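Local coordinates for DinB-like Protein (Bacillus cereus ATCC 10987, PDB 3DI5) that binds a divalent metal ion, here nickel, in a helical bundle of the DinB family, although its biochemical role is not established, at residues Gly44-His49 and Asn130-Gln135; Gly8-Trp13 and Ala95-Trp100. One frame throughout, in Å; residues are numbered along the deposited sequence.

Contact 1 of 2, residues Gly44-His49 and Asn130-Gln135; sequences GRVAWH and NHHRGQ. With NI (nickel (II) ion), chain B.
Val46 and His132 mark the nearest backbone approach of two nearly antiparallel helices, whose short axes run 9.7 Å apart at 158°. His49 and His132 reach from these helices to one nickel ion. His49 NE2 binds the nickel at 2.3 Å and His132 NE2 binds it at 2.4 Å. The two NE2 atoms lie close together on the shared ion. The rings form an offset edge-to-face pair with planes at 82°, and the CD2 edge of His49 lies over one face of His132. His49 CD2 comes within 3.1 Å of His132 NE2. CG of His49 stands anti to its backbone N (chi1 180°), which sends the ring out from its helix to the nickel.

The far nitrogens of both rings are also held. His132 ND1 donates to Gln135 OE1 at 2.7 Å, one turn on in the same helix. The donor sits above the carbonyl plane of Gln135. His49 ND1 is hydrogen-bonded to Asp71 OD2, and this second-shell carboxylate probably makes the ring a stronger metal ligand. One turn before His49, Val46 CG1 packs against His132 O at 3.5 Å and lies 4.1 Å from Gln135 OE1. The opposite face of His132 is covered by His131 CD2. Arg133 points away from this contact and makes a salt bridge with Glu16 of helix 6-26.

Three waters and His128, from the same helix as His132, complete six ligands around the nickel. This three-histidine metal centre, built on the helices of a bundle, is characteristic of the DinB family.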
loop_
_atom_site.group_PDB
_atom_site.type_symbol
_atom_site.label_atom_id
_atom_site.label_comp_id
_atom_site.label_asym_id
_atom_site.label_seq_id
_atom_site.Cartn_x
_atom_site.Cartn_y
_atom_site.Cartn_z
ATOM N N GLY A 44 -3.376 2.191 13.595
ATOM C CA GLY A 44 -3.623 3.379 12.800
ATOM C C GLY A 44 -2.399 3.824 12.021
ATOM O O GLY A 44 -2.523 4.196 10.847
ATOM N N ARG A 45 -1.215 3.752 12.640
ATOM C CA ARG A 45 0.021 4.129 11.939
ATOM C C ARG A 45 0.473 3.077 10.928
ATOM O O ARG A 45 0.915 3.424 9.851
ATOM C CB ARG A 45 1.175 4.423 12.898
ATOM C CG ARG A 45 2.380 4.994 12.133
ATOM C CD ARG A 45 3.123 6.119 12.859
ATOM N NE ARG A 45 4.048 6.811 11.954
ATOM C CZ ARG A 45 5.140 7.468 12.338
ATOM N NH1 ARG A 45 5.504 7.517 13.618
ATOM N NH2 ARG A 45 5.894 8.067 11.426
ATOM N N VAL A 46 0.406 1.795 11.292
ATOM C CA VAL A 46 0.612 0.727 10.323
ATOM C C VAL A 46 -0.255 0.923 9.080
ATOM O O VAL A 46 0.265 0.847 7.962
ATOM C CB VAL A 46 0.429 -0.690 10.944
ATOM C CG1 VAL A 46 0.650 -1.801 9.865
ATOM C CG2 VAL A 46 1.379 -0.866 12.090
ATOM N N ALA A 47 -1.538 1.265 9.263
ATOM C CA ALA A 47 -2.495 1.378 8.154
ATOM C C ALA A 47 -2.240 2.611 7.271
ATOM O O ALA A 47 -2.331 2.557 6.042
ATOM C CB ALA A 47 -3.926 1.425 8.697
ATOM N N TRP A 48 -1.974 3.741 7.901
ATOM C CA TRP A 48 -1.626 4.935 7.146
ATOM C C TRP A 48 -0.263 4.796 6.425
ATOM O O TRP A 48 -0.073 5.346 5.372
ATOM C CB TRP A 48 -1.640 6.142 8.069
ATOM C CG TRP A 48 -1.652 7.462 7.397
ATOM C CD1 TRP A 48 -0.777 8.467 7.605
ATOM C CD2 TRP A 48 -2.618 7.951 6.449
ATOM N NE1 TRP A 48 -1.123 9.564 6.843
ATOM C CE2 TRP A 48 -2.244 9.265 6.117
ATOM C CE3 TRP A 48 -3.759 7.401 5.848
ATOM C CZ2 TRP A 48 -2.961 10.042 5.213
ATOM C CZ3 TRP A 48 -4.466 8.159 4.955
ATOM C CH2 TRP A 48 -4.069 9.477 4.638
ATOM N N HIS A 49 0.670 4.039 6.997
ATOM C CA HIS A 49 1.958 3.793 6.360
ATOM C C HIS A 49 1.759 3.048 5.017
ATOM O O HIS A 49 2.438 3.333 4.030
ATOM C CB HIS A 49 2.844 2.996 7.339
ATOM C CG HIS A 49 4.209 2.658 6.820
ATOM N ND1 HIS A 49 5.159 3.613 6.544
ATOM C CD2 HIS A 49 4.817 1.462 6.638
ATOM C CE1 HIS A 49 6.276 3.021 6.154
ATOM N NE2 HIS A 49 6.094 1.714 6.197
ATOM N N ASN A 130 2.512 -6.244 1.846
ATOM C CA ASN A 130 2.148 -7.563 2.344
ATOM C C ASN A 130 2.755 -7.805 3.733
ATOM O O ASN A 130 2.123 -8.388 4.610
ATOM C CB ASN A 130 2.624 -8.621 1.335
ATOM C CG ASN A 130 2.222 -10.049 1.713
ATOM O OD1 ASN A 130 1.335 -10.272 2.541
ATOM N ND2 ASN A 130 2.874 -11.023 1.087
ATOM N N HIS A 131 3.988 -7.352 3.923
ATOM C CA HIS A 131 4.639 -7.410 5.236
ATOM C C HIS A 131 3.812 -6.701 6.308
ATOM O O HIS A 131 3.544 -7.270 7.376
ATOM C CB HIS A 131 6.018 -6.759 5.156
ATOM C CG HIS A 131 6.610 -6.426 6.487
ATOM N ND1 HIS A 131 7.088 -7.388 7.353
ATOM C CD2 HIS A 131 6.841 -5.230 7.082
ATOM C CE1 HIS A 131 7.573 -6.797 8.431
ATOM N NE2 HIS A 131 7.441 -5.489 8.289
ATOM N N HIS A 132 3.446 -5.462 6.017
ATOM C CA HIS A 132 2.686 -4.614 6.943
ATOM C C HIS A 132 1.230 -5.020 7.128
ATOM O O HIS A 132 0.649 -4.856 8.219
ATOM C CB HIS A 132 2.741 -3.160 6.483
ATOM C CG HIS A 132 4.038 -2.486 6.771
ATOM N ND1 HIS A 132 4.491 -2.270 8.050
ATOM C CD2 HIS A 132 4.984 -1.974 5.944
ATOM C CE1 HIS A 132 5.653 -1.647 8.001
ATOM N NE2 HIS A 132 5.963 -1.442 6.738
ATOM N N ARG A 133 0.606 -5.520 6.069
ATOM C CA ARG A 133 -0.734 -6.113 6.212
ATOM C C ARG A 133 -0.659 -7.354 7.136
ATOM O O ARG A 133 -1.538 -7.589 7.945
ATOM C CB ARG A 133 -1.302 -6.447 4.835
ATOM C CG ARG A 133 -2.684 -7.036 4.852
ATOM C CD ARG A 133 -3.146 -7.317 3.446
ATOM N NE ARG A 133 -2.315 -8.353 2.864
ATOM C CZ ARG A 133 -2.083 -8.510 1.562
ATOM N NH1 ARG A 133 -2.608 -7.698 0.650
ATOM N NH2 ARG A 133 -1.301 -9.499 1.184
ATOM N N GLY A 134 0.420 -8.107 7.057
ATOM C CA GLY A 134 0.647 -9.223 7.964
ATOM C C GLY A 134 0.612 -8.738 9.410
ATOM O O GLY A 134 0.031 -9.387 10.274
ATOM N N GLN A 135 1.241 -7.577 9.658
ATOM C CA GLN A 135 1.253 -6.948 10.982
ATOM C C GLN A 135 -0.140 -6.509 11.370
ATOM O O GLN A 135 -0.593 -6.747 12.483
ATOM C CB GLN A 135 2.167 -5.712 10.970
ATOM C CG GLN A 135 3.615 -6.027 10.681
ATOM C CD GLN A 135 4.555 -4.802 10.749
ATOM O OE1 GLN A 135 4.199 -3.707 10.335
ATOM N NE2 GLN A 135 5.786 -5.026 11.226
HETATM NI NI NI B . 7.639 0.033 5.926
HETATM O O HOH W 1 8.454 0.670 8.095
HETATM O O HOH W 2 9.356 -1.443 5.701
HETATM O O HOH W 3 9.103 1.653 5.025
#

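Contact 2 of 2, residues Gly8-Trp13 and Ala95-Trp100; sequences GFLQSW and ALQSEW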
loop_
_atom_site.group_PDB
_atom_site.type_symbol
_atom_site.label_atom_id
_atom_site.label_comp_id
_atom_site.label_asym_id
_atom_site.label_seq_id
_atom_site.Cartn_x
_atom_site.Cartn_y
_atom_site.Cartn_z
ATOM N N GLY A 8 -0.273 -8.494 -16.431
ATOM C CA GLY A 8 0.217 -9.503 -15.507
ATOM C C GLY A 8 0.390 -8.948 -14.105
ATOM O O GLY A 8 0.069 -9.622 -13.121
ATOM N N PHE A 9 0.902 -7.719 -14.011
ATOM C CA PHE A 9 1.070 -7.050 -12.723
ATOM C C PHE A 9 -0.277 -6.734 -12.102
ATOM O O PHE A 9 -0.445 -6.884 -10.899
ATOM C CB PHE A 9 1.901 -5.763 -12.831
ATOM C CG PHE A 9 1.852 -4.912 -11.579
ATOM C CD1 PHE A 9 2.521 -5.302 -10.434
ATOM C CD2 PHE A 9 1.108 -3.745 -11.541
ATOM C CE1 PHE A 9 2.453 -4.543 -9.277
ATOM C CE2 PHE A 9 1.033 -2.990 -10.385
ATOM C CZ PHE A 9 1.714 -3.396 -9.253
ATOM N N LEU A 10 -1.232 -6.291 -12.918
ATOM C CA LEU A 10 -2.535 -5.866 -12.410
ATOM C C LEU A 10 -3.376 -7.039 -11.888
ATOM O O LEU A 10 -4.188 -6.859 -10.987
ATOM C CB LEU A 10 -3.292 -5.046 -13.465
ATOM C CG LEU A 10 -2.612 -3.703 -13.767
ATOM C CD1 LEU A 10 -3.233 -2.987 -14.954
ATOM C CD2 LEU A 10 -2.622 -2.818 -12.541
ATOM N N GLN A 11 -3.155 -8.238 -12.428
ATOM C CA GLN A 11 -3.792 -9.455 -11.897
ATOM C C GLN A 11 -3.269 -9.763 -10.487
ATOM O O GLN A 11 -4.041 -10.121 -9.597
ATOM C CB GLN A 11 -3.583 -10.657 -12.833
ATOM N N SER A 12 -1.958 -9.627 -10.290
ATOM C CA SER A 12 -1.367 -9.725 -8.957
ATOM C C SER A 12 -1.827 -8.551 -8.072
ATOM O O SER A 12 -2.306 -8.758 -6.962
ATOM C CB SER A 12 0.165 -9.757 -9.056
ATOM N N TRP A 13 -1.701 -7.330 -8.579
ATOM C CA TRP A 13 -2.046 -6.123 -7.821
ATOM C C TRP A 13 -3.515 -6.060 -7.394
ATOM O O TRP A 13 -3.827 -5.589 -6.299
ATOM C CB TRP A 13 -1.692 -4.868 -8.637
ATOM C CG TRP A 13 -1.877 -3.581 -7.887
ATOM C CD1 TRP A 13 -2.735 -2.574 -8.200
ATOM C CD2 TRP A 13 -1.190 -3.176 -6.697
ATOM N NE1 TRP A 13 -2.627 -1.562 -7.266
ATOM C CE2 TRP A 13 -1.682 -1.908 -6.342
ATOM C CE3 TRP A 13 -0.210 -3.773 -5.893
ATOM C CZ2 TRP A 13 -1.243 -1.226 -5.214
ATOM C CZ3 TRP A 13 0.232 -3.093 -4.765
ATOM C CH2 TRP A 13 -0.282 -1.824 -4.444
ATOM N N ALA A 95 -2.828 5.833 -13.568
ATOM C CA ALA A 95 -1.630 6.441 -14.151
ATOM C C ALA A 95 -0.801 5.378 -14.865
ATOM O O ALA A 95 -0.275 5.613 -15.947
ATOM C CB ALA A 95 -0.812 7.166 -13.093
ATOM N N LEU A 96 -0.723 4.201 -14.260
ATOM C CA LEU A 96 -0.015 3.072 -14.848
ATOM C C LEU A 96 -0.638 2.714 -16.199
ATOM O O LEU A 96 0.078 2.514 -17.172
ATOM C CB LEU A 96 -0.058 1.862 -13.901
ATOM C CG LEU A 96 1.025 0.792 -14.080
ATOM C CD1 LEU A 96 2.286 1.230 -13.387
ATOM C CD2 LEU A 96 0.581 -0.543 -13.518
ATOM N N GLN A 97 -1.967 2.638 -16.255
ATOM C CA GLN A 97 -2.655 2.227 -17.486
ATOM C C GLN A 97 -2.572 3.294 -18.581
ATOM O O GLN A 97 -2.546 2.964 -19.768
ATOM C CB GLN A 97 -4.121 1.853 -17.212
ATOM C CG GLN A 97 -4.303 0.470 -16.557
ATOM C CD GLN A 97 -5.723 0.216 -16.058
ATOM O OE1 GLN A 97 -5.950 -0.663 -15.221
ATOM N NE2 GLN A 97 -6.678 0.996 -16.552
ATOM N N SER A 98 -2.529 4.564 -18.174
ATOM C CA SER A 98 -2.426 5.682 -19.111
ATOM C C SER A 98 -1.032 5.815 -19.691
ATOM O O SER A 98 -0.883 6.000 -20.902
ATOM C CB SER A 98 -2.763 6.993 -18.417
ATOM O OG SER A 98 -4.077 6.950 -17.914
ATOM N N GLU A 99 -0.017 5.716 -18.828
ATOM C CA GLU A 99 1.340 6.117 -19.198
ATOM C C GLU A 99 2.302 4.985 -19.557
ATOM O O GLU A 99 3.226 5.204 -20.336
ATOM C CB GLU A 99 1.936 7.026 -18.117
ATOM C CG GLU A 99 1.116 8.328 -17.878
ATOM C CD GLU A 99 1.176 9.319 -19.050
ATOM N N TRP A 100 2.102 3.785 -19.019
ATOM C CA TRP A 100 3.035 2.683 -19.262
ATOM C C TRP A 100 2.462 1.632 -20.202
ATOM O O TRP A 100 1.243 1.411 -20.229
ATOM C CB TRP A 100 3.443 2.007 -17.942
ATOM C CG TRP A 100 4.398 2.809 -17.092
ATOM C CD1 TRP A 100 4.803 4.099 -17.297
ATOM C CD2 TRP A 100 5.025 2.383 -15.871
ATOM N NE1 TRP A 100 5.659 4.491 -16.291
ATOM C CE2 TRP A 100 5.807 3.460 -15.403
ATOM C CE3 TRP A 100 4.999 1.203 -15.132
ATOM C CZ2 TRP A 100 6.553 3.391 -14.233
ATOM C CZ3 TRP A 100 5.754 1.130 -13.961
ATOM C CH2 TRP A 100 6.523 2.216 -13.530
#
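Leu96 meets both Phe9 and Leu10 through a single methyl group, CD2. Leu96 CD2 lies 3.8 Å from Phe9 CD2, with Phe9 CE2 only slightly farther away. The Leu96 side chain runs roughly perpendicular to that of Phe9. The same methyl, Leu96 CD2, is 4.0 Å from Leu10 CD2, and here the two leucines lie alongside, pointing opposite ways. The second Leu10 methyl meets a different partner: Leu10 CD1 touches Gln97 OE1 at 3.6 Å and Gln97 CG at 4.0 Å. No hydrogen bond links the two segments, and the contact rests on van der Waals packing.

Gln97 has CG beside its backbone N (chi1 -76°), and its chain, extended beyond CG, brings OE1 across to Leu10 CD1. Gln97 is exposed, whereas Phe9, Leu10 and Leu96 are buried, so the amide lies at the outer margin of an apolar patch.

The helices run almost antiparallel, at 173°, with their short axes 12.3 Å apart. Side chains therefore span a wide gap. One turn on from Phe9, Trp13 CB lies over one face of the Phe9 ring, 3.7 Å above the plane and toward the rim. Tyr3 makes an edge-to-face pair with Phe9, while Trp13 makes one with Phe92 and is hydrogen-bonded through NE1 to Asn89 OD1.

Leu63, in a loop, packs on Leu96 close to the end of helix 78-99. Helix 118-142 adds Ile126 against Phe9 and Leu125 against Trp13, so this is core packing of the four-helix bundle, where helix 78-99 runs against the direction shared by helices 6-26 and 118-142.

Contacts 1 and 2 have centres 23 Å apart, on opposite sides of the chain's centre. Their nearest atoms are about 7 Å apart and do not touch. Together they use the four long helices: 43-58 and 118-142 in contact 1, 6-26 and 78-99 in contact 2. Along the chain the segments alternate, in the order 8-13, 44-49, 95-100, 130-135, so the two pairings cross. Each joins helices separated by another helix in sequence. Helix 118-142 also packs against the residues of contact 2. Contact 1 holds the metal site, whereas contact 2 is largely apolar packing nearer one end of the same bundle.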